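Local coordinates for Lin1840 protein (Listeria innocua serovar 6a, PDB 4ZO7) that probably hydrolyses terminal, non-reducing beta-D-glucosyl residues with release of beta-D-glucose, as a member of glycosyl hydrolase family 3, at residues D91-Y96 and G407-Y412; F100-A105 and R149-T154; P137-V142 and A188-F193; T503-R508 and L525-T530. The protein carries 2 engineered substitutions. All coordinates share one frame; numbering follows the deposited sequence.

Interaction 1: D91-Y96 and G407-Y412; sequences DVIHGY and GGWNVY. With GLC (alpha-D-glucopyranose), chain I.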
# COMPACT_ATOMS: atom_id res chain seq x y z
N ASP A 91 2.82 18.36 -24.47
CA ASP A 91 3.55 17.65 -23.44
C ASP A 91 5.05 17.88 -23.65
O ASP A 91 5.70 17.18 -24.43
CB ASP A 91 3.20 16.15 -23.55
CG ASP A 91 1.91 15.81 -22.87
OD1 ASP A 91 1.71 16.14 -21.68
OD2 ASP A 91 1.10 15.18 -23.50
N VAL A 92 5.59 18.90 -23.01
CA VAL A 92 7.03 19.13 -22.98
C VAL A 92 7.46 18.84 -21.54
O VAL A 92 7.34 19.68 -20.66
CB VAL A 92 7.39 20.53 -23.53
CG1 VAL A 92 8.88 20.63 -23.90
CG2 VAL A 92 6.52 20.83 -24.75
N ILE A 93 7.97 17.62 -21.35
CA ILE A 93 8.10 16.98 -20.03
C ILE A 93 9.53 17.04 -19.50
O ILE A 93 9.76 17.43 -18.36
CB ILE A 93 7.64 15.51 -20.08
CG1 ILE A 93 6.23 15.42 -20.69
CG2 ILE A 93 7.68 14.86 -18.68
CD1 ILE A 93 5.22 16.41 -20.07
N HIS A 94 10.48 16.63 -20.30
CA HIS A 94 11.89 16.84 -19.96
C HIS A 94 12.63 17.20 -21.24
O HIS A 94 13.67 16.59 -21.60
CB HIS A 94 12.48 15.56 -19.34
CG HIS A 94 12.29 14.33 -20.17
ND1 HIS A 94 13.34 13.63 -20.74
CD2 HIS A 94 11.17 13.61 -20.46
CE1 HIS A 94 12.87 12.55 -21.35
NE2 HIS A 94 11.56 12.51 -21.19
N GLY A 95 12.04 18.16 -21.94
CA GLY A 95 12.62 18.71 -23.13
C GLY A 95 11.74 18.56 -24.34
O GLY A 95 10.84 17.72 -24.38
N TYR A 96 12.03 19.39 -25.35
CA TYR A 96 11.33 19.40 -26.61
C TYR A 96 12.05 18.56 -27.68
O TYR A 96 11.75 17.35 -27.80
CB TYR A 96 11.08 20.84 -27.10
CG TYR A 96 10.04 20.87 -28.21
CD1 TYR A 96 8.72 20.51 -27.96
CD2 TYR A 96 10.37 21.30 -29.51
CE1 TYR A 96 7.77 20.50 -28.99
CE2 TYR A 96 9.42 21.33 -30.52
CZ TYR A 96 8.12 20.93 -30.27
OH TYR A 96 7.15 20.92 -31.31
N GLY A 407 14.29 8.47 -23.17
CA GLY A 407 13.37 8.33 -22.04
C GLY A 407 11.93 8.25 -22.42
O GLY A 407 11.56 8.56 -23.55
N GLY A 408 11.11 7.81 -21.49
CA GLY A 408 9.69 7.99 -21.64
C GLY A 408 9.24 9.48 -21.64
O GLY A 408 9.96 10.37 -21.30
N TRP A 409 8.03 9.71 -22.04
CA TRP A 409 7.48 11.01 -22.21
C TRP A 409 8.39 11.88 -23.06
O TRP A 409 8.69 13.02 -22.78
CB TRP A 409 7.06 11.62 -20.88
CG TRP A 409 5.71 11.15 -20.43
CD1 TRP A 409 5.44 10.29 -19.39
CD2 TRP A 409 4.44 11.47 -21.02
NE1 TRP A 409 4.10 10.05 -19.32
CE2 TRP A 409 3.46 10.75 -20.30
CE3 TRP A 409 4.05 12.25 -22.10
CZ2 TRP A 409 2.08 10.86 -20.59
CZ3 TRP A 409 2.67 12.32 -22.42
CH2 TRP A 409 1.71 11.67 -21.65
N ASN A 410 8.84 11.28 -24.13
CA ASN A 410 9.53 12.04 -25.16
C ASN A 410 8.64 12.13 -26.38
O ASN A 410 8.73 11.32 -27.26
CB ASN A 410 10.85 11.35 -25.52
CG ASN A 410 11.46 11.93 -26.77
OD1 ASN A 410 11.46 13.16 -26.95
ND2 ASN A 410 11.94 11.05 -27.65
N VAL A 411 7.81 13.15 -26.45
CA VAL A 411 6.82 13.26 -27.55
C VAL A 411 7.40 13.83 -28.84
O VAL A 411 6.91 13.51 -29.89
CB VAL A 411 5.61 14.10 -27.07
CG1 VAL A 411 4.51 14.23 -28.13
CG2 VAL A 411 5.01 13.46 -25.82
N TYR A 412 8.45 14.66 -28.78
CA TYR A 412 8.94 15.40 -29.98
C TYR A 412 10.42 15.08 -30.31
O TYR A 412 10.88 15.36 -31.42
CB TYR A 412 8.72 16.94 -29.81
CG TYR A 412 7.24 17.32 -29.73
CD1 TYR A 412 6.48 17.49 -30.89
CD2 TYR A 412 6.60 17.43 -28.51
CE1 TYR A 412 5.13 17.80 -30.82
CE2 TYR A 412 5.24 17.74 -28.41
CZ TYR A 412 4.50 17.92 -29.59
OH TYR A 412 3.16 18.21 -29.52
C1 GLC I . -3.12 12.58 -19.90
C2 GLC I . -1.92 12.36 -18.94
C3 GLC I . -1.10 13.64 -18.77
C4 GLC I . -0.78 14.31 -20.10
C5 GLC I . -2.06 14.48 -20.90
C6 GLC I . -1.79 15.14 -22.26
O1 GLC I . -4.18 13.37 -19.37
O2 GLC I . -2.29 11.98 -17.63
O3 GLC I . 0.07 13.42 -18.01
O4 GLC I . -0.23 15.55 -19.83
O5 GLC I . -2.68 13.22 -21.10
O6 GLC I . -1.04 14.25 -23.03
O HOH W 1 1.99 16.94 -27.09
O HOH W 2 7.75 15.73 -24.86
O HOH W 3 9.85 15.74 -22.89
O HOH W 4 10.18 15.63 -26.60
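Y96 lays its ring against that of Y412 in an offset stack, with centroids 4.6 Å apart and planes 29° from parallel. CE1 of Y96 sits over one face of the Y412 ring, while Y412 CB rests over a face of Y96 as a CH-pi contact. Two tyrosines suit the place because each pairs a broad apolar ring with a hydroxyl bound elsewhere, Y96 OH to D129 and H131, Y412 OH to the carbonyl of S63.

D91 can be followed outward from the backbone. Its CB touches CG2 of V411 and CZ3 of W409, and CG lies 3.6 Å from that same CZ3. At the tip, OD1 accepts from GLC O4 at 2.7 Å, while GLC O6 lies doubtfully close to OD2. W409 meets the sugar too, with CH2 3.9 Å from GLC C4, and an indole offers a large apolar surface for a sugar carbon.

H94 has CG wedged between backbone N and carbonyl carbon (chi1 53°), which carries NE2 to the carbonyl O of G408 at 2.7 Å; ND1 binds the carbonyl of F100. Four waters bridge the loops, among them one between D91 N and Y412 OH and one joining H94 N and G95 O to W409 O. The contact joins the loop after barrel strand 87-90 to the loop after strand 393-397 of the C-terminal domain, with helix 112-128 packed on V92 and Y96.

Interaction 2: F100-A105 and R149-T154; sequences FPIPLA and RVMEST. With GLC (alpha-D-glucopyranose), chain I.
A first torsion of 62° sets M151 CG between backbone N and carbonyl carbon, and further bends along the chain bring the methyl CE to CG2 of I102 at 3.8 Å. In I102, chi1 53° puts CG1 between backbone N and carbonyl carbon and brings CD1 beside M151 CB, while CG2, on the other branch, meets CE. The two side chains cross at about a right angle. Flexible methionine suits this seam because its thioether chain can bend to the shape of a branched neighbour; CE also approaches CD of P103.

P103 sets CB 3.2 Å from the carbonyl O of E152, with CD near M151 O. Proline is apt in the first turn of helix 103-109, where no backbone N-H is needed for helical bonding. The next N-H, that of L104, is left over by the helix and donates to the carbonyl O of M151 at 3.0 Å, from above the carbonyl plane rather than along a lone pair. L104 covers the 3-10 segment, in the loop between strand 133-134 and helix 158-173 of the N-terminal barrel domain, its CB 3.6 Å from V150 O.

R149 grips E152 side-on: NE meets OE2 at 2.8 Å and NH2 meets OE1 at 2.9 Å, both on the syn sides of the carboxylate. R149 NH1 donates to GLC O2 at 3.1 Å and NH2 to GLC O3 at 2.8 Å. E152 thus holds the guanidinium's orientation as a second-shell residue and would partly balance its charge, while apolar packing and one helix-start N-H secure the segment.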
# COMPACT_ATOMS: atom_id res chain seq x y z
N PHE A 100 16.30 16.43 -22.39
CA PHE A 100 17.06 16.40 -21.16
C PHE A 100 16.73 15.13 -20.38
O PHE A 100 15.87 14.34 -20.78
CB PHE A 100 16.69 17.65 -20.33
CG PHE A 100 17.30 18.93 -20.85
CD1 PHE A 100 16.88 19.46 -22.03
CD2 PHE A 100 18.27 19.62 -20.12
CE1 PHE A 100 17.44 20.64 -22.52
CE2 PHE A 100 18.82 20.78 -20.58
CZ PHE A 100 18.38 21.31 -21.78
N PRO A 101 17.41 14.91 -19.23
CA PRO A 101 17.13 13.69 -18.45
C PRO A 101 15.72 13.65 -17.97
O PRO A 101 15.11 14.72 -17.77
CB PRO A 101 18.12 13.78 -17.27
CG PRO A 101 19.24 14.59 -17.79
CD PRO A 101 18.66 15.54 -18.81
N ILE A 102 15.20 12.43 -17.80
CA ILE A 102 13.83 12.26 -17.29
C ILE A 102 13.69 12.97 -15.91
O ILE A 102 14.72 13.15 -15.20
CB ILE A 102 13.39 10.81 -17.25
CG1 ILE A 102 14.36 9.95 -16.49
CG2 ILE A 102 13.19 10.29 -18.68
CD1 ILE A 102 13.76 8.65 -15.96
N PRO A 103 12.48 13.46 -15.57
CA PRO A 103 12.38 14.20 -14.33
C PRO A 103 12.93 13.48 -13.10
O PRO A 103 13.53 14.13 -12.26
CB PRO A 103 10.90 14.51 -14.21
CG PRO A 103 10.52 14.72 -15.64
CD PRO A 103 11.30 13.69 -16.41
N LEU A 104 12.75 12.15 -12.99
CA LEU A 104 13.28 11.41 -11.80
C LEU A 104 14.78 11.54 -11.75
O LEU A 104 15.36 11.66 -10.65
CB LEU A 104 12.87 9.91 -11.85
CG LEU A 104 13.27 9.07 -10.63
CD1 LEU A 104 12.68 9.65 -9.38
CD2 LEU A 104 12.82 7.67 -10.85
N ALA A 105 15.43 11.54 -12.92
CA ALA A 105 16.90 11.77 -12.91
C ALA A 105 17.21 13.21 -12.49
O ALA A 105 18.14 13.47 -11.71
CB ALA A 105 17.52 11.46 -14.25
N ARG A 149 4.90 5.83 -13.96
CA ARG A 149 4.99 7.26 -14.06
C ARG A 149 5.93 7.85 -13.02
O ARG A 149 6.08 9.07 -12.97
CB ARG A 149 3.57 7.90 -13.98
CG ARG A 149 2.61 7.25 -14.96
CD ARG A 149 1.37 8.07 -15.11
NE ARG A 149 1.67 9.23 -15.89
CZ ARG A 149 0.81 9.96 -16.59
NH1 ARG A 149 -0.48 9.68 -16.62
NH2 ARG A 149 1.28 10.95 -17.30
N VAL A 150 6.62 7.03 -12.21
CA VAL A 150 7.66 7.58 -11.33
C VAL A 150 8.71 8.36 -12.14
O VAL A 150 9.39 9.24 -11.62
CB VAL A 150 8.33 6.54 -10.42
CG1 VAL A 150 7.30 5.90 -9.53
CG2 VAL A 150 9.03 5.49 -11.26
N MET A 151 8.86 8.01 -13.40
CA MET A 151 9.88 8.69 -14.26
C MET A 151 9.66 10.19 -14.41
O MET A 151 10.60 10.93 -14.66
CB MET A 151 9.93 8.02 -15.62
CG MET A 151 8.64 8.10 -16.41
SD MET A 151 8.83 8.63 -18.13
CE MET A 151 9.45 10.28 -17.80
N GLU A 152 8.42 10.61 -14.22
CA GLU A 152 7.92 11.99 -14.43
C GLU A 152 7.98 12.82 -13.14
O GLU A 152 7.86 14.03 -13.19
CB GLU A 152 6.45 11.95 -14.86
CG GLU A 152 6.14 11.37 -16.24
CD GLU A 152 4.68 10.95 -16.37
OE1 GLU A 152 3.85 11.86 -16.39
OE2 GLU A 152 4.37 9.72 -16.46
N SER A 153 8.20 12.18 -12.01
CA SER A 153 8.29 12.83 -10.71
C SER A 153 9.72 13.00 -10.38
O SER A 153 10.59 12.31 -10.95
CB SER A 153 7.71 11.91 -9.65
OG SER A 153 7.80 12.47 -8.34
N THR A 154 9.99 13.88 -9.42
CA THR A 154 11.36 14.06 -8.94
C THR A 154 11.55 13.19 -7.71
O THR A 154 12.62 13.24 -7.07
CB THR A 154 11.73 15.56 -8.68
OG1 THR A 154 10.79 16.23 -7.82
CG2 THR A 154 11.76 16.31 -10.01
C1 GLC I . -3.12 12.58 -19.90
C2 GLC I . -1.92 12.36 -18.94
C3 GLC I . -1.10 13.64 -18.77
C4 GLC I . -0.78 14.31 -20.10
C5 GLC I . -2.06 14.48 -20.90
C6 GLC I . -1.79 15.14 -22.26
O1 GLC I . -4.18 13.37 -19.37
O2 GLC I . -2.29 11.98 -17.63
O3 GLC I . 0.07 13.42 -18.01
O4 GLC I . -0.23 15.55 -19.83
O5 GLC I . -2.68 13.22 -21.10
O6 GLC I . -1.04 14.25 -23.03

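Interaction 3: P137-V142 and A188-F193; sequences PMLDLV and ACVKHF. With GLC (alpha-D-glucopyranose), chain I.
D140 holds H192 by both carboxylate oxygens. OD2 presents its syn lone pair to ND1 at 2.8 Å, with the carboxylate near the plane of the imidazole, and OD1 accepts the backbone N-H of the same residue at 2.9 Å. Aspartate fits because its short side chain reaches ring and main chain together; OD1 has a further partner in the hydroxyl of Y223. With ND1 bound to D140, the other ring nitrogen, NE2, faces the glucose, where it pairs with GLC O3 at 2.7 Å; the bond to GLC O2 is weak.

K191 reaches the same sugar by an extended chain, its NZ donating to GLC O4 at 2.8 Å and to GLC O3 at 3.1 Å. A lysine is long enough to reach from the strand to the glucose, and F135 O takes another bond from NZ. K191 CG lies over the centre of one face of the H192 ring.

The main chains are joined by a single bridge between M138 and K191: K191 N donates to P137 O, and L139 N to K191 O at 2.8 Å. This ties strand 187-193 of the parallel barrel sheet to the loop after its neighbour, strand 133-134. Around these bonds side chains pack: M138 CG near H192 CE1, and the apolar pairs L139 CD1 with V190 CG1 at 4.0 Å and P137 CD with V190 CG2. Both P137 and H192 follow cis peptide bonds.

With its orientation fixed by D140, the imidazole shares with K191 a polar grip on O2, O3 and O4 of the glucose.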
# COMPACT_ATOMS: atom_id res chain seq x y z
N PRO A 137 5.21 21.20 -14.61
CA PRO A 137 5.75 20.00 -14.01
C PRO A 137 4.71 18.97 -13.52
O PRO A 137 3.56 19.28 -13.17
CB PRO A 137 6.52 20.55 -12.81
CG PRO A 137 5.69 21.69 -12.36
CD PRO A 137 5.09 22.28 -13.62
N MET A 138 5.18 17.72 -13.49
CA MET A 138 4.47 16.64 -12.83
C MET A 138 4.95 16.59 -11.40
O MET A 138 6.15 16.36 -11.13
CB MET A 138 4.78 15.35 -13.53
CG MET A 138 3.94 14.18 -13.02
SD MET A 138 4.73 13.24 -11.69
CE MET A 138 3.89 11.66 -11.97
N LEU A 139 4.00 16.81 -10.48
CA LEU A 139 4.33 16.99 -9.04
C LEU A 139 3.76 15.92 -8.10
O LEU A 139 3.71 16.09 -6.87
CB LEU A 139 3.96 18.39 -8.63
CG LEU A 139 4.81 19.46 -9.32
CD1 LEU A 139 4.39 20.86 -8.84
CD2 LEU A 139 6.32 19.34 -9.12
N ASP A 140 3.41 14.77 -8.66
CA ASP A 140 2.97 13.63 -7.87
C ASP A 140 4.11 12.94 -7.00
O ASP A 140 5.12 12.40 -7.50
CB ASP A 140 2.23 12.62 -8.78
CG ASP A 140 1.25 13.28 -9.72
OD1 ASP A 140 0.52 14.24 -9.38
OD2 ASP A 140 1.18 12.80 -10.86
N LEU A 141 3.91 12.97 -5.68
CA LEU A 141 4.77 12.26 -4.79
C LEU A 141 4.73 10.80 -5.12
O LEU A 141 3.63 10.19 -5.33
CB LEU A 141 4.27 12.49 -3.33
CG LEU A 141 5.14 11.92 -2.25
CD1 LEU A 141 6.41 12.74 -2.21
CD2 LEU A 141 4.40 12.05 -0.94
N VAL A 142 5.92 10.19 -5.15
CA VAL A 142 5.98 8.77 -5.46
C VAL A 142 6.77 7.95 -4.39
O VAL A 142 7.92 8.29 -4.01
CB VAL A 142 6.59 8.55 -6.86
CG1 VAL A 142 5.62 8.89 -7.94
CG2 VAL A 142 7.90 9.33 -7.05
N ALA A 188 3.06 27.08 -17.83
CA ALA A 188 3.13 25.76 -17.22
C ALA A 188 1.79 25.37 -16.69
O ALA A 188 0.99 26.26 -16.24
CB ALA A 188 4.13 25.74 -16.07
N CYS A 189 1.57 24.06 -16.69
CA CYS A 189 0.39 23.41 -16.19
C CYS A 189 0.85 22.35 -15.21
O CYS A 189 1.38 21.30 -15.63
CB CYS A 189 -0.38 22.71 -17.30
SG CYS A 189 -1.89 21.83 -16.74
N VAL A 190 0.66 22.63 -13.93
CA VAL A 190 0.88 21.63 -12.82
C VAL A 190 -0.01 20.39 -13.02
O VAL A 190 -1.19 20.50 -13.33
CB VAL A 190 0.65 22.30 -11.42
CG1 VAL A 190 0.69 21.32 -10.23
CG2 VAL A 190 1.70 23.34 -11.15
N LYS A 191 0.56 19.21 -12.88
CA LYS A 191 -0.25 18.00 -12.93
C LYS A 191 0.29 16.98 -11.88
O LYS A 191 1.39 17.15 -11.39
CB LYS A 191 -0.34 17.48 -14.37
CG LYS A 191 0.90 16.78 -14.88
CD LYS A 191 0.98 16.71 -16.42
CE LYS A 191 2.04 15.72 -16.87
NZ LYS A 191 2.16 15.65 -18.35
N HIS A 192 -0.48 15.97 -11.47
CA HIS A 192 -1.91 15.76 -11.69
C HIS A 192 -2.63 15.91 -10.33
O HIS A 192 -2.30 15.18 -9.37
CB HIS A 192 -2.18 14.32 -12.20
CG HIS A 192 -1.35 13.91 -13.38
ND1 HIS A 192 -0.05 13.47 -13.26
CD2 HIS A 192 -1.63 13.87 -14.71
CE1 HIS A 192 0.42 13.14 -14.44
NE2 HIS A 192 -0.52 13.37 -15.34
N PHE A 193 -3.60 16.83 -10.22
CA PHE A 193 -4.21 17.22 -8.92
C PHE A 193 -5.31 16.17 -8.68
O PHE A 193 -6.29 16.14 -9.44
CB PHE A 193 -4.87 18.59 -9.05
CG PHE A 193 -4.97 19.37 -7.75
CD1 PHE A 193 -3.82 19.84 -7.14
CD2 PHE A 193 -6.20 19.59 -7.14
CE1 PHE A 193 -3.85 20.49 -5.94
CE2 PHE A 193 -6.25 20.27 -5.94
CZ PHE A 193 -5.07 20.72 -5.34
C1 GLC I . -3.12 12.58 -19.90
C2 GLC I . -1.92 12.36 -18.94
C3 GLC I . -1.10 13.64 -18.77
C4 GLC I . -0.78 14.31 -20.10
C5 GLC I . -2.06 14.48 -20.90
C6 GLC I . -1.79 15.14 -22.26
O1 GLC I . -4.18 13.37 -19.37
O2 GLC I . -2.29 11.98 -17.63
O3 GLC I . 0.07 13.42 -18.01
O4 GLC I . -0.23 15.55 -19.83
O5 GLC I . -2.68 13.22 -21.10
O6 GLC I . -1.04 14.25 -23.03

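Interaction 4: T503-R508 and L525-T530; sequences TLFNGR and LWFPGT
L525 lays its CB over one face of the F505 ring as a CH-pi contact, 4.1 Å from the centroid, and one methyl, CD1, lies against both F505 CZ, at 3.6 Å, and T503 CB. A leucine thus covers the ring and its neighbour along the strand with one aliphatic chain. P528 CD meets the edge of the F505 ring, and F527 brings CE1 within 3.7 Å of F505 CB. Having CG beside the backbone N (chi1 -65°) places one face of the F527 ring against the main chain of N506, whose backbone N and C lie over it. A flat ring suits this place because it can pack closely against the plane of a peptide.

W526 lies across N506, with CZ3 3.7 Å from ND2 and the amide and indole planes 25° apart. N506 is positioned in turn by R508 O, which accepts from ND2 at 2.7 Å, and by E524, which takes another bond from that nitrogen. The backbones are fixed by L525 N donating to L504 O at 3.0 Å, helped by a weak bond from N506 N to W526 O. N506 O is buried by the contact without a hydrogen-bond partner.

The whole joins the end of strand 500-505 to the loop after its parallel neighbour 521-524. Helix 532-541 packs on T503, F505 and L525, while the indole of W526 reaches helix 103-109 of the N-terminal domain.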
# COMPACT_ATOMS: atom_id res chain seq x y z
N THR A 503 26.72 0.30 -16.41
CA THR A 503 26.05 1.54 -16.71
C THR A 503 24.61 1.14 -16.98
O THR A 503 24.31 0.42 -17.91
CB THR A 503 26.65 2.27 -17.90
OG1 THR A 503 26.74 1.36 -19.01
CG2 THR A 503 28.06 2.74 -17.59
N LEU A 504 23.75 1.56 -16.05
CA LEU A 504 22.34 1.19 -16.04
C LEU A 504 21.43 2.35 -16.55
O LEU A 504 21.55 3.51 -16.15
CB LEU A 504 21.96 0.80 -14.61
CG LEU A 504 20.54 0.43 -14.34
CD1 LEU A 504 20.21 -0.89 -15.05
CD2 LEU A 504 20.36 0.33 -12.81
N PHE A 505 20.54 2.02 -17.46
CA PHE A 505 19.58 2.95 -18.04
C PHE A 505 18.17 2.43 -17.75
O PHE A 505 17.86 1.25 -17.97
CB PHE A 505 19.76 3.11 -19.54
CG PHE A 505 21.09 3.65 -19.92
CD1 PHE A 505 22.21 2.82 -19.91
CD2 PHE A 505 21.22 4.95 -20.31
CE1 PHE A 505 23.43 3.32 -20.25
CE2 PHE A 505 22.46 5.47 -20.65
CZ PHE A 505 23.57 4.65 -20.61
N ASN A 506 17.34 3.32 -17.24
CA ASN A 506 16.10 2.91 -16.65
C ASN A 506 15.27 4.12 -16.18
O ASN A 506 15.79 5.21 -16.03
CB ASN A 506 16.35 1.96 -15.52
CG ASN A 506 17.22 2.54 -14.45
OD1 ASN A 506 18.37 2.94 -14.72
ND2 ASN A 506 16.70 2.64 -13.23
N GLY A 507 13.96 3.87 -16.03
CA GLY A 507 12.95 4.90 -15.71
C GLY A 507 12.39 4.82 -14.31
O GLY A 507 11.50 5.65 -13.97
N ARG A 508 12.88 3.86 -13.51
CA ARG A 508 12.36 3.59 -12.13
C ARG A 508 13.44 2.96 -11.35
O ARG A 508 14.34 2.37 -11.96
CB ARG A 508 11.20 2.54 -12.13
CG ARG A 508 11.56 1.26 -12.89
CD ARG A 508 10.71 0.00 -12.65
NE ARG A 508 9.29 0.27 -12.92
CZ ARG A 508 8.69 0.22 -14.11
NH1 ARG A 508 9.34 -0.09 -15.23
NH2 ARG A 508 7.41 0.53 -14.18
N LEU A 525 22.58 5.96 -14.80
CA LEU A 525 22.35 7.08 -15.73
C LEU A 525 20.91 7.49 -15.96
O LEU A 525 20.66 8.53 -16.61
CB LEU A 525 22.94 6.70 -17.10
CG LEU A 525 24.45 6.73 -16.86
CD1 LEU A 525 25.16 5.63 -17.55
CD2 LEU A 525 25.05 8.09 -17.19
N TRP A 526 19.96 6.67 -15.48
CA TRP A 526 18.55 6.83 -15.74
C TRP A 526 18.47 6.87 -17.26
O TRP A 526 19.20 6.11 -17.90
CB TRP A 526 18.01 8.08 -15.06
CG TRP A 526 18.15 8.10 -13.55
CD1 TRP A 526 19.01 8.88 -12.80
CD2 TRP A 526 17.38 7.34 -12.62
NE1 TRP A 526 18.79 8.64 -11.43
CE2 TRP A 526 17.79 7.71 -11.32
CE3 TRP A 526 16.32 6.41 -12.77
CZ2 TRP A 526 17.19 7.14 -10.16
CZ3 TRP A 526 15.74 5.86 -11.61
CH2 TRP A 526 16.18 6.22 -10.34
N PHE A 527 17.65 7.73 -17.84
CA PHE A 527 17.75 8.01 -19.25
C PHE A 527 18.11 9.49 -19.42
O PHE A 527 17.31 10.35 -19.14
CB PHE A 527 16.40 7.77 -19.93
CG PHE A 527 15.95 6.35 -19.92
CD1 PHE A 527 16.76 5.34 -20.49
CD2 PHE A 527 14.71 6.02 -19.43
CE1 PHE A 527 16.30 4.05 -20.55
CE2 PHE A 527 14.26 4.76 -19.47
CZ PHE A 527 15.05 3.77 -20.03
N PRO A 528 19.34 9.80 -19.88
CA PRO A 528 19.85 11.17 -19.90
C PRO A 528 19.37 12.13 -20.98
O PRO A 528 19.55 13.35 -20.84
CB PRO A 528 21.35 10.96 -20.04
CG PRO A 528 21.60 9.53 -19.67
CD PRO A 528 20.41 8.84 -20.17
N GLY A 529 18.77 11.60 -22.04
CA GLY A 529 18.25 12.39 -23.13
C GLY A 529 19.23 12.39 -24.31
O GLY A 529 20.04 11.45 -24.49
N THR A 530 19.16 13.47 -25.09
CA THR A 530 19.85 13.56 -26.38
C THR A 530 21.36 13.21 -26.28
O THR A 530 21.94 12.50 -27.15
CB THR A 530 19.52 14.97 -27.02
OG1 THR A 530 18.12 15.04 -27.33
CG2 THR A 530 20.32 15.28 -28.33

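From the N terminus, segment 91-96 opens the long loop that interaction 1 closes at 407-412, tying the barrel-type N-terminal domain to the C-terminal one. Interactions 2 and 3 nest inside that loop and cross each other, since 100-105, 137-142, 149-154 and 188-193 alternate along the chain; they touch where S153 meets D140. Interactions 1, 2 and 3 all reach the same glucose. Interaction 4 follows in series, closing a short loop within the C-terminal domain's mixed sheet. It does not touch interaction 3, but it meets interaction 2 through I102 and F527, making a second join between the two domains.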